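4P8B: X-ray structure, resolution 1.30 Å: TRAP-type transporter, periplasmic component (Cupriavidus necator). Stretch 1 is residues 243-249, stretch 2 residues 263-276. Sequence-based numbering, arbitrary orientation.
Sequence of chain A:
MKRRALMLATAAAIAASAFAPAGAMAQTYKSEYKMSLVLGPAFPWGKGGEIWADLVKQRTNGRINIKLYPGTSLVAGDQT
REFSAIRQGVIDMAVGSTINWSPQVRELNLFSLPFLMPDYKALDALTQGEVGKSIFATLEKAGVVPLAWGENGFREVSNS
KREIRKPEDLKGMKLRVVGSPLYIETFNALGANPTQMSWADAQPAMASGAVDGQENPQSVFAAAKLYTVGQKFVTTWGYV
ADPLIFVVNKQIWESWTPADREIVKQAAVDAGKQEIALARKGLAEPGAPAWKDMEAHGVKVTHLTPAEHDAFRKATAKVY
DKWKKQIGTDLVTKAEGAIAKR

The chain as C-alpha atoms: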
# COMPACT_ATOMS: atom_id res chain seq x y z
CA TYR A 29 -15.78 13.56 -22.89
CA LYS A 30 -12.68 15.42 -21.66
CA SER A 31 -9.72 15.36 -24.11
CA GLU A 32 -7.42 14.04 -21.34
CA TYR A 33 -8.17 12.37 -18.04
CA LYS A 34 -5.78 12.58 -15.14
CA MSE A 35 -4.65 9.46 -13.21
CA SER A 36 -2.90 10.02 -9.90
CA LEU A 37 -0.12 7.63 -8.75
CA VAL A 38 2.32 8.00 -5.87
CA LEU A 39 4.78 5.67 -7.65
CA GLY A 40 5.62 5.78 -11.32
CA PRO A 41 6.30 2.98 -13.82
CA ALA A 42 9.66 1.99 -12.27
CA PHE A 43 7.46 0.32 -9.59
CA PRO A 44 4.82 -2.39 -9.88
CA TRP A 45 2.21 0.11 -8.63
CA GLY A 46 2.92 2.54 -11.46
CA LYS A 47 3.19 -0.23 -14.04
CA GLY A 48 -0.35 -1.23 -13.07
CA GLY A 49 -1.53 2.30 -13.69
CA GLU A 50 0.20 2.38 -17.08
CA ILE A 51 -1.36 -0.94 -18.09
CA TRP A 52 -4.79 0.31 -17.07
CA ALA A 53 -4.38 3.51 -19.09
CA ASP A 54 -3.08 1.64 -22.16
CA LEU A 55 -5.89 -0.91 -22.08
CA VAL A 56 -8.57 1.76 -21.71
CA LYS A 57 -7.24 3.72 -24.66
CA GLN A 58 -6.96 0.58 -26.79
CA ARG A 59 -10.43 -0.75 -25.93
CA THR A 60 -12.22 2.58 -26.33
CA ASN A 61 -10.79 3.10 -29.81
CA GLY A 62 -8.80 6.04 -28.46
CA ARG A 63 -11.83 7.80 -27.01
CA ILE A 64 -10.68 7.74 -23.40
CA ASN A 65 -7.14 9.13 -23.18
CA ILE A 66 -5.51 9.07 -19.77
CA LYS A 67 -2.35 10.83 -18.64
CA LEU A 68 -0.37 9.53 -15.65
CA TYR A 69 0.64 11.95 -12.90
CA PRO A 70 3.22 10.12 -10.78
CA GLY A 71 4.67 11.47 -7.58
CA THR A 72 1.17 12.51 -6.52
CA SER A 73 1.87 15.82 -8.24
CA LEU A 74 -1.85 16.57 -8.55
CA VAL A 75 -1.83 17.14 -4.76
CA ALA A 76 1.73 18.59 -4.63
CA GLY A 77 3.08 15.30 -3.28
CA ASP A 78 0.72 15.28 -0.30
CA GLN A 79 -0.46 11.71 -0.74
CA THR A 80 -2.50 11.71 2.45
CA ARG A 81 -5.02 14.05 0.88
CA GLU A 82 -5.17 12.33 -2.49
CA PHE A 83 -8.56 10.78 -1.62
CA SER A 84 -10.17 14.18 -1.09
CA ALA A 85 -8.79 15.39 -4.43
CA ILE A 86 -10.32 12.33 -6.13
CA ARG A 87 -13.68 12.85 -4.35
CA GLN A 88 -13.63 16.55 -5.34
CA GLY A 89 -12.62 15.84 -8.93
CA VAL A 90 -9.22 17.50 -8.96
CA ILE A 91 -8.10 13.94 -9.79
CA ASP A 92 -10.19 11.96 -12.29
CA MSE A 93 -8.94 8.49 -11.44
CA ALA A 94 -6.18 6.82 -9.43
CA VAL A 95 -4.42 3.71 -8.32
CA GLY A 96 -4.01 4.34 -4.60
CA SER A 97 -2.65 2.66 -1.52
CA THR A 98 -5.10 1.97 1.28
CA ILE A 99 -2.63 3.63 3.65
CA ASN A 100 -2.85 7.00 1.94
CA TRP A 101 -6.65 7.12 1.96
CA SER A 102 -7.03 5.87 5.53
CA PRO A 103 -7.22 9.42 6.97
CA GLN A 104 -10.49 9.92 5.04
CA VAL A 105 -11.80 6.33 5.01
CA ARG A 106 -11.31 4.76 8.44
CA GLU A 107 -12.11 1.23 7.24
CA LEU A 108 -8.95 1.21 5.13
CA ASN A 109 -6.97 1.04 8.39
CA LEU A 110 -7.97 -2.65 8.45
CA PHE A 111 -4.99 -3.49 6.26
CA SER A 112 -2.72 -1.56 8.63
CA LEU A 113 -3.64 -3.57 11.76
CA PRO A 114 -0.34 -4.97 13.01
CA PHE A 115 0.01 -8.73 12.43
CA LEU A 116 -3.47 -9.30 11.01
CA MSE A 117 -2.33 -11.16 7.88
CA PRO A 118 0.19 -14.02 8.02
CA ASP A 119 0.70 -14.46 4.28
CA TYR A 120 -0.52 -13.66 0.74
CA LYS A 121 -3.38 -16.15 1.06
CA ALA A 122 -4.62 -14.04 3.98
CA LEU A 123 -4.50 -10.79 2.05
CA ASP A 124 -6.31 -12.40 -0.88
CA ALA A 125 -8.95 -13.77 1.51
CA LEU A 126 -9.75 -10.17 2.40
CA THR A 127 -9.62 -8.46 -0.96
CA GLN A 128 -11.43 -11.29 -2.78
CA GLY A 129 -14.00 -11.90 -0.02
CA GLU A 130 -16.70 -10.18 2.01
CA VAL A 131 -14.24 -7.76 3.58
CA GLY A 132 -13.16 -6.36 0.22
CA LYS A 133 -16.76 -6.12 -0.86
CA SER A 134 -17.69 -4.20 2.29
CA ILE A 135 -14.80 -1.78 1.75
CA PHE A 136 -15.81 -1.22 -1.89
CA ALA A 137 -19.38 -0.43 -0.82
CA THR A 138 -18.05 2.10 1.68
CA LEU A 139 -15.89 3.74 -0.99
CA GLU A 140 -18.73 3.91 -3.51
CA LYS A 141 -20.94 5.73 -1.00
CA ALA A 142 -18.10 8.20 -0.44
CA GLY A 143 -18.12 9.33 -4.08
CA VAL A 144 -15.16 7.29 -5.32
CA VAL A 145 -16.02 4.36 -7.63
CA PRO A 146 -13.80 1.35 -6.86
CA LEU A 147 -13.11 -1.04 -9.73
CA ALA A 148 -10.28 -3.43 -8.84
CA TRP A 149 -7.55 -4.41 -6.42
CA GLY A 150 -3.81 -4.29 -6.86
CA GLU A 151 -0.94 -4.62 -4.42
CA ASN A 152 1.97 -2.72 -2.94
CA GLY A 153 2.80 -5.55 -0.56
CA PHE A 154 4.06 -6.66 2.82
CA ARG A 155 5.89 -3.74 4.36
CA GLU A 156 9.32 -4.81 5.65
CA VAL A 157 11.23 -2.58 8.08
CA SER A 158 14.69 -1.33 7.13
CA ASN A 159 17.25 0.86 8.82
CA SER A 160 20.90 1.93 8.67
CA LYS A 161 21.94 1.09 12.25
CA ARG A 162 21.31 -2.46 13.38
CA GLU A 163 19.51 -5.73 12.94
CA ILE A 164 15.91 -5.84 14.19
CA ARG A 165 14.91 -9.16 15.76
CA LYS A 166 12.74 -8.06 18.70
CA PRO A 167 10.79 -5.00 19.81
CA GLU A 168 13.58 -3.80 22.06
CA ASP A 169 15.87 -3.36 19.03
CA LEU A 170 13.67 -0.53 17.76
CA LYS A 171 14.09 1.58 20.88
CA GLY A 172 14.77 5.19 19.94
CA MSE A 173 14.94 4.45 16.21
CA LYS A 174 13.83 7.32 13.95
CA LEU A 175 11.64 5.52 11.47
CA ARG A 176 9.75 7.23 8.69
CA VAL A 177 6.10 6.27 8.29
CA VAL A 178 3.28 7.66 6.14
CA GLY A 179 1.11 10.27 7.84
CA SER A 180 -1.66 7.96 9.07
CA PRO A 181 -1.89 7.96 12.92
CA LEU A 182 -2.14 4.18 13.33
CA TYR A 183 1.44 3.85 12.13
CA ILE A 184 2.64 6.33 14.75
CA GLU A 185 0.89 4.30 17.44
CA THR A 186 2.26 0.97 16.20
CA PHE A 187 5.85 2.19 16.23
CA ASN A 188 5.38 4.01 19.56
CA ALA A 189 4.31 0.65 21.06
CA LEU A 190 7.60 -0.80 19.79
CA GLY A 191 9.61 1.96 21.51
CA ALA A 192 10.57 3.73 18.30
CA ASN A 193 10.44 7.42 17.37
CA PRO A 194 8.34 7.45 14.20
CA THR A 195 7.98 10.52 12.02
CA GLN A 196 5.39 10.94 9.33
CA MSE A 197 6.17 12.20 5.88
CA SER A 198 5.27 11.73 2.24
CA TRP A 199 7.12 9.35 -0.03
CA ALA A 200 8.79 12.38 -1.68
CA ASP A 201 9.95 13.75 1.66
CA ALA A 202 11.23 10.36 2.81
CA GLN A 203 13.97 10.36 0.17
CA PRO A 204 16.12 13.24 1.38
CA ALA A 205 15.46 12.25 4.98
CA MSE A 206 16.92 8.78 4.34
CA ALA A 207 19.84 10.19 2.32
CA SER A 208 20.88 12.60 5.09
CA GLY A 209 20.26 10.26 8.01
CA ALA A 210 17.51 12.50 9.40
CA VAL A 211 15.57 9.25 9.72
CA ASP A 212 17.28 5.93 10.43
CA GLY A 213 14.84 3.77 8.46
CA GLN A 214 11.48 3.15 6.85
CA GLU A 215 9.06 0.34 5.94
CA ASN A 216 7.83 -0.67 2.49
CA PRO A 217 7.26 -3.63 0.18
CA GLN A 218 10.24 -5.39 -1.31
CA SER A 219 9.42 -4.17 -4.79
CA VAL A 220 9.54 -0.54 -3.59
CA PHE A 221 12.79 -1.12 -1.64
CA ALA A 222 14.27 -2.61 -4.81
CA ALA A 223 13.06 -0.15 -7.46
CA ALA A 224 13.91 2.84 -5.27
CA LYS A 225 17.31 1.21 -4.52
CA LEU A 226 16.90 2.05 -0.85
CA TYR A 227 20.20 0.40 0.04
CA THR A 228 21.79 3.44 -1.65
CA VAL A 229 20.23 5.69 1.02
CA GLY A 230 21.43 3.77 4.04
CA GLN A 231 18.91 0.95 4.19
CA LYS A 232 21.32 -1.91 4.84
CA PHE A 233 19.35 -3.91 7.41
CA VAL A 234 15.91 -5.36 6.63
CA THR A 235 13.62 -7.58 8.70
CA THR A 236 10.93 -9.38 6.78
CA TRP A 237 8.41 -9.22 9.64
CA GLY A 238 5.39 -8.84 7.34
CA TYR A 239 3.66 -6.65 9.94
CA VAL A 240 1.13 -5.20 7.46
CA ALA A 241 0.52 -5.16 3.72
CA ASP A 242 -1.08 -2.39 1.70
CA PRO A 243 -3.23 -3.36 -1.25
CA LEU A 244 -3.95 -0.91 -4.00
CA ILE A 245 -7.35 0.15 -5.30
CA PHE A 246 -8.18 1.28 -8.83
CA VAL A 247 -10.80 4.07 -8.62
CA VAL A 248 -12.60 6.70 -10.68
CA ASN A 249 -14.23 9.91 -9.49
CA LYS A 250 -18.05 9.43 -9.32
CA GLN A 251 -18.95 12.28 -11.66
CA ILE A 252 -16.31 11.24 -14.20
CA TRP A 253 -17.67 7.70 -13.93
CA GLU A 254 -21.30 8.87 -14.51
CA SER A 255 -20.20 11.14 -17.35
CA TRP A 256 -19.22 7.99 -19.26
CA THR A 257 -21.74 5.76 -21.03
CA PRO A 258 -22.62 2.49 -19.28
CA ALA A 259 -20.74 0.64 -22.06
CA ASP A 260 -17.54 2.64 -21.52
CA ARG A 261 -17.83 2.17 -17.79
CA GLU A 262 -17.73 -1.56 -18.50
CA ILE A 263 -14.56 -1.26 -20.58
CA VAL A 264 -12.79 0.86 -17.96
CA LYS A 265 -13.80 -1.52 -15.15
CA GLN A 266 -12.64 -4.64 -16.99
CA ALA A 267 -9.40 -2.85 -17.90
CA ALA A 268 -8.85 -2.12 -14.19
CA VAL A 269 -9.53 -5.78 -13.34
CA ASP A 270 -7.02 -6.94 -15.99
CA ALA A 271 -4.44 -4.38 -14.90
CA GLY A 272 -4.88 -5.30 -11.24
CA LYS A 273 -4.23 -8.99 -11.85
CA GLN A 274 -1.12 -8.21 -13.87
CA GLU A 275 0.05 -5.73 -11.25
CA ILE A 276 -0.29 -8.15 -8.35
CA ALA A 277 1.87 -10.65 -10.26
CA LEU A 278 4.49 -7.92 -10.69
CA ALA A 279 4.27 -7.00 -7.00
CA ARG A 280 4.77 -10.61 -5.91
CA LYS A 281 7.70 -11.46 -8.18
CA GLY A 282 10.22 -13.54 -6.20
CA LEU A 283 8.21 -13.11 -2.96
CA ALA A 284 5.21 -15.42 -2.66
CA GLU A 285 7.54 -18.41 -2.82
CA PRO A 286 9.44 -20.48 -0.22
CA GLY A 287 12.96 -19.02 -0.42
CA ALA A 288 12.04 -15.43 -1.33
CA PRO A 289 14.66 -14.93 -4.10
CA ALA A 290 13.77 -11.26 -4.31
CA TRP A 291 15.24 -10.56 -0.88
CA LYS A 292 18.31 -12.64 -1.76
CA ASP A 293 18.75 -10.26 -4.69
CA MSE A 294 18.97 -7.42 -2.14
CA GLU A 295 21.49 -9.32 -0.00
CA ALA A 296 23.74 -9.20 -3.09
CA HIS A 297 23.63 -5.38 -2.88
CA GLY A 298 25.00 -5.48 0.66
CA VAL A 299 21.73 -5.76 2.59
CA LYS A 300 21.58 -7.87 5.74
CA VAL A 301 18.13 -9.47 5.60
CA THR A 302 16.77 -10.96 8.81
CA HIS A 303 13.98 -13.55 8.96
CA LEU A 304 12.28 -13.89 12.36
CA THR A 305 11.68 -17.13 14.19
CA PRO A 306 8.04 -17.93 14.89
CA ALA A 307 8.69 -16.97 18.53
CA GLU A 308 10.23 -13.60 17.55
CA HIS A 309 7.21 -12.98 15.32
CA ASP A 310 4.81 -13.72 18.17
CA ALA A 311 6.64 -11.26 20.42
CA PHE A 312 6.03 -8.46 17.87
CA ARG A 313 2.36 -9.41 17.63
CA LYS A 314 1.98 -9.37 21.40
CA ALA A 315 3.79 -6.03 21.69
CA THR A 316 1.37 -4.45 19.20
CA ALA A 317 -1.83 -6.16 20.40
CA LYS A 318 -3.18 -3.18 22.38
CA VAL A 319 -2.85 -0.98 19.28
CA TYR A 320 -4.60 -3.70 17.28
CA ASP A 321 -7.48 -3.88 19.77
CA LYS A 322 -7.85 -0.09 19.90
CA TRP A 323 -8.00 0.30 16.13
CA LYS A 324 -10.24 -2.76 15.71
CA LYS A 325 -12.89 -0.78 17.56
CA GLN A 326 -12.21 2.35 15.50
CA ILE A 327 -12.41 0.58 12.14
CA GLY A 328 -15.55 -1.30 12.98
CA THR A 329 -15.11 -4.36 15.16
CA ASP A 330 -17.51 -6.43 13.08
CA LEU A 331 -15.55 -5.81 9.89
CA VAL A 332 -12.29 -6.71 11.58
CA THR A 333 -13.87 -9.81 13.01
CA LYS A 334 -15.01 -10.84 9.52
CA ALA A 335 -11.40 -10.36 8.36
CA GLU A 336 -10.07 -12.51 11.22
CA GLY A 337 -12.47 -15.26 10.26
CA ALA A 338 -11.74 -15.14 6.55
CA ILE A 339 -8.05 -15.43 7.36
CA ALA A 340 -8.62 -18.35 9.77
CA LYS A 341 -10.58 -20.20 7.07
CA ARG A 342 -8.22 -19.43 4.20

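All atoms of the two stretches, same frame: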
# COMPACT_ATOMS: atom_id res chain seq x y z
N PRO A 243 -2.73 -3.19 0.11
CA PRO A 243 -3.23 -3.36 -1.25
C PRO A 243 -3.37 -2.03 -1.92
O PRO A 243 -3.29 -0.98 -1.28
CB PRO A 243 -4.56 -4.08 -1.04
CG PRO A 243 -4.99 -3.74 0.34
CD PRO A 243 -3.79 -3.33 1.13
N LEU A 244 -3.61 -2.08 -3.22
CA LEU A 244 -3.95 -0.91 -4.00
C LEU A 244 -5.38 -1.02 -4.46
O LEU A 244 -5.89 -2.12 -4.60
CB LEU A 244 -3.03 -0.78 -5.22
CG LEU A 244 -1.54 -0.78 -4.98
CD1 LEU A 244 -0.77 -0.79 -6.30
CD2 LEU A 244 -1.12 0.39 -4.10
N ILE A 245 -6.01 0.12 -4.73
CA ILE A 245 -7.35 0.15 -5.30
C ILE A 245 -7.35 1.08 -6.51
O ILE A 245 -6.83 2.20 -6.47
CB ILE A 245 -8.41 0.62 -4.27
CG1 ILE A 245 -8.30 -0.23 -3.00
CG2 ILE A 245 -9.81 0.53 -4.87
CD1 ILE A 245 -9.26 0.22 -1.89
N PHE A 246 -7.96 0.57 -7.57
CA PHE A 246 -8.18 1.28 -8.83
C PHE A 246 -9.53 1.99 -8.70
O PHE A 246 -10.55 1.32 -8.48
CB PHE A 246 -8.22 0.28 -10.00
CG PHE A 246 -6.91 -0.39 -10.32
CD1 PHE A 246 -6.36 -1.31 -9.47
CD2 PHE A 246 -6.26 -0.12 -11.53
CE1 PHE A 246 -5.18 -1.92 -9.77
CE2 PHE A 246 -5.07 -0.74 -11.83
CZ PHE A 246 -4.53 -1.63 -10.97
N VAL A 247 -9.57 3.32 -8.85
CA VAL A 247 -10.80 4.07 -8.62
C VAL A 247 -10.98 5.18 -9.64
O VAL A 247 -10.04 5.65 -10.25
CB VAL A 247 -10.83 4.74 -7.22
CG1 VAL A 247 -10.69 3.73 -6.12
CG2 VAL A 247 -9.74 5.81 -7.12
N VAL A 248 -12.24 5.59 -9.80
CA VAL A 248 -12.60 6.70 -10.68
C VAL A 248 -13.50 7.63 -9.89
O VAL A 248 -14.37 7.18 -9.14
CB VAL A 248 -13.35 6.19 -11.93
CG1 VAL A 248 -13.73 7.36 -12.85
CG2 VAL A 248 -12.52 5.20 -12.68
N ASN A 249 -13.30 8.93 -10.05
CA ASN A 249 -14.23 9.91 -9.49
C ASN A 249 -15.68 9.65 -9.98
O ASN A 249 -15.87 9.28 -11.11
CB ASN A 249 -13.77 11.32 -9.87
CG ASN A 249 -14.85 12.38 -9.66
OD1 ASN A 249 -15.73 12.57 -10.51
ND2 ASN A 249 -14.80 13.05 -8.52
N ILE A 263 -15.92 -1.15 -20.06
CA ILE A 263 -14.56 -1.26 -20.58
C ILE A 263 -13.51 -0.82 -19.55
O ILE A 263 -12.52 -1.51 -19.32
CB ILE A 263 -14.39 -0.41 -21.84
CG1 ILE A 263 -15.29 -0.98 -22.93
CG2 ILE A 263 -12.94 -0.40 -22.30
CD1 ILE A 263 -14.69 -2.13 -23.66
N VAL A 264 -13.74 0.32 -18.92
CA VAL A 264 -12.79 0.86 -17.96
C VAL A 264 -12.66 -0.05 -16.73
O VAL A 264 -11.54 -0.27 -16.24
CB VAL A 264 -13.16 2.30 -17.56
CG1 VAL A 264 -12.22 2.80 -16.45
CG2 VAL A 264 -13.04 3.22 -18.77
N LYS A 265 -13.78 -0.58 -16.26
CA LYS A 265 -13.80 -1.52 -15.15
C LYS A 265 -13.05 -2.79 -15.51
O LYS A 265 -12.19 -3.22 -14.75
CB LYS A 265 -15.23 -1.84 -14.73
CG LYS A 265 -15.32 -2.85 -13.59
CD LYS A 265 -16.72 -2.87 -13.01
CE LYS A 265 -16.78 -3.73 -11.75
NZ LYS A 265 -18.06 -3.54 -11.00
N GLN A 266 -13.34 -3.40 -16.65
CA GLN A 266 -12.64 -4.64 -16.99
C GLN A 266 -11.14 -4.38 -17.20
O GLN A 266 -10.29 -5.22 -16.89
CB GLN A 266 -13.24 -5.30 -18.23
CG GLN A 266 -12.61 -6.64 -18.57
CD GLN A 266 -12.82 -7.66 -17.46
OE1 GLN A 266 -13.93 -7.87 -16.99
NE2 GLN A 266 -11.74 -8.32 -17.04
N ALA A 267 -10.80 -3.21 -17.72
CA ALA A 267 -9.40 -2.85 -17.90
C ALA A 267 -8.70 -2.74 -16.55
O ALA A 267 -7.55 -3.17 -16.40
CB ALA A 267 -9.28 -1.56 -18.69
N ALA A 268 -9.39 -2.18 -15.55
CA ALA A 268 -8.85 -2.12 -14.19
C ALA A 268 -8.66 -3.52 -13.60
O ALA A 268 -7.65 -3.80 -12.96
CB ALA A 268 -9.76 -1.30 -13.30
N VAL A 269 -9.63 -4.41 -13.82
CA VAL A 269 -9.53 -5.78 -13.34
C VAL A 269 -8.32 -6.50 -13.96
O VAL A 269 -7.54 -7.14 -13.25
CB VAL A 269 -10.84 -6.54 -13.63
CG1 VAL A 269 -10.67 -8.06 -13.43
CG2 VAL A 269 -11.94 -5.97 -12.75
N ASP A 270 -8.15 -6.35 -15.27
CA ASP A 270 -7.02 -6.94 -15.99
C ASP A 270 -5.69 -6.36 -15.52
O ASP A 270 -4.72 -7.08 -15.26
CB ASP A 270 -7.16 -6.73 -17.50
CG ASP A 270 -8.31 -7.50 -18.10
OD1 ASP A 270 -8.86 -8.38 -17.40
OD2 ASP A 270 -8.68 -7.22 -19.27
N ALA A 271 -5.65 -5.04 -15.38
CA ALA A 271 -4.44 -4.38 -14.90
C ALA A 271 -4.09 -4.80 -13.48
O ALA A 271 -2.92 -4.99 -13.15
CB ALA A 271 -4.60 -2.89 -14.97
N GLY A 272 -5.10 -4.92 -12.62
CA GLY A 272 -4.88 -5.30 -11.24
C GLY A 272 -4.28 -6.69 -11.11
O GLY A 272 -3.35 -6.90 -10.33
N LYS A 273 -4.78 -7.63 -11.90
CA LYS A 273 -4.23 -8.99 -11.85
C LYS A 273 -2.79 -8.99 -12.30
O LYS A 273 -1.94 -9.63 -11.66
CB LYS A 273 -5.04 -9.97 -12.70
CG LYS A 273 -6.34 -10.43 -12.08
CD LYS A 273 -6.99 -11.53 -12.91
CE LYS A 273 -7.48 -11.00 -14.24
NZ LYS A 273 -8.56 -11.87 -14.80
N GLN A 274 -2.50 -8.31 -13.40
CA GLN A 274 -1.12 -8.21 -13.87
C GLN A 274 -0.24 -7.55 -12.83
O GLN A 274 0.89 -7.98 -12.57
CB GLN A 274 -1.06 -7.42 -15.17
CG GLN A 274 -1.60 -8.19 -16.36
CD GLN A 274 -1.40 -7.45 -17.66
OE1 GLN A 274 -0.30 -6.95 -17.93
NE2 GLN A 274 -2.46 -7.34 -18.45
N GLU A 275 -0.76 -6.49 -12.19
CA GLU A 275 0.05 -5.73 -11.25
C GLU A 275 0.37 -6.51 -9.98
O GLU A 275 1.45 -6.38 -9.44
CB GLU A 275 -0.59 -4.38 -10.92
CG GLU A 275 0.34 -3.46 -10.16
CD GLU A 275 0.29 -3.70 -8.67
OE1 GLU A 275 -0.70 -4.28 -8.17
OE2 GLU A 275 1.27 -3.32 -7.97
N ILE A 276 -0.58 -7.31 -9.50
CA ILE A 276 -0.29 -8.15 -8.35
C ILE A 276 0.81 -9.16 -8.66
O ILE A 276 1.70 -9.39 -7.83
CB ILE A 276 -1.56 -8.84 -7.82
CG1 ILE A 276 -2.52 -7.76 -7.30
CG2 ILE A 276 -1.19 -9.82 -6.72
CD1 ILE A 276 -3.83 -8.30 -6.74

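Residues 243-249 lie in a β-strand, and residues 263-276 lie within a helix that packs across it nearly antiparallel: the two N-to-C directions differ by 162° and the axes approach to 9.4 Å. As the strand advances, its partners therefore fall progressively earlier in the helix. No hydrogen bond links the two elements. The helix satisfies its own backbone through i to i+4 bonds such as G272 N to A268 O (2.8 Å). The contact, burying 266 Å² in total, is van der Waals packing of strand side chains against helix side chains and backbone.

P243 opens the stretch, its CA-to-CB bond sideways to the helix, and makes no contact. L244 points toward it, and its CD1 lies 3.7 Å from E275 OE2. This is a van der Waals contact between a methyl and a carboxylate oxygen; the other oxygen, OE1, is hydrogen-bonded elsewhere in the structure. I245 does not reach the helix.

F246 is the centre of the interface, with 89 Å² covered by the helix. F246 CA is 6.4 Å from A268 CA, a close backbone approach that the small residues of the helix accommodate. F246 CB meets A268 CB at 4.0 Å, while farther out the ring meets two more small residues: CE2 is 3.8 Å from A271 CB and CE1 is 3.7 Å from G272 CA. A268 O lies over one ring face. An ideal CB on G272 would stand 3.5 Å from F246 CE1, a tight fit; without it the ring packs directly on G272 CA.

V247 points away, in keeping with strand alternation. V248 turns back toward the helix, and its CG2 reaches V264 CG1 at 4.5 Å, a looser apolar contact where V248 CA and V264 CA are 9.3 Å apart. N249 ends the stretch without touching the helix; its side chain instead caps a backbone N just past the strand.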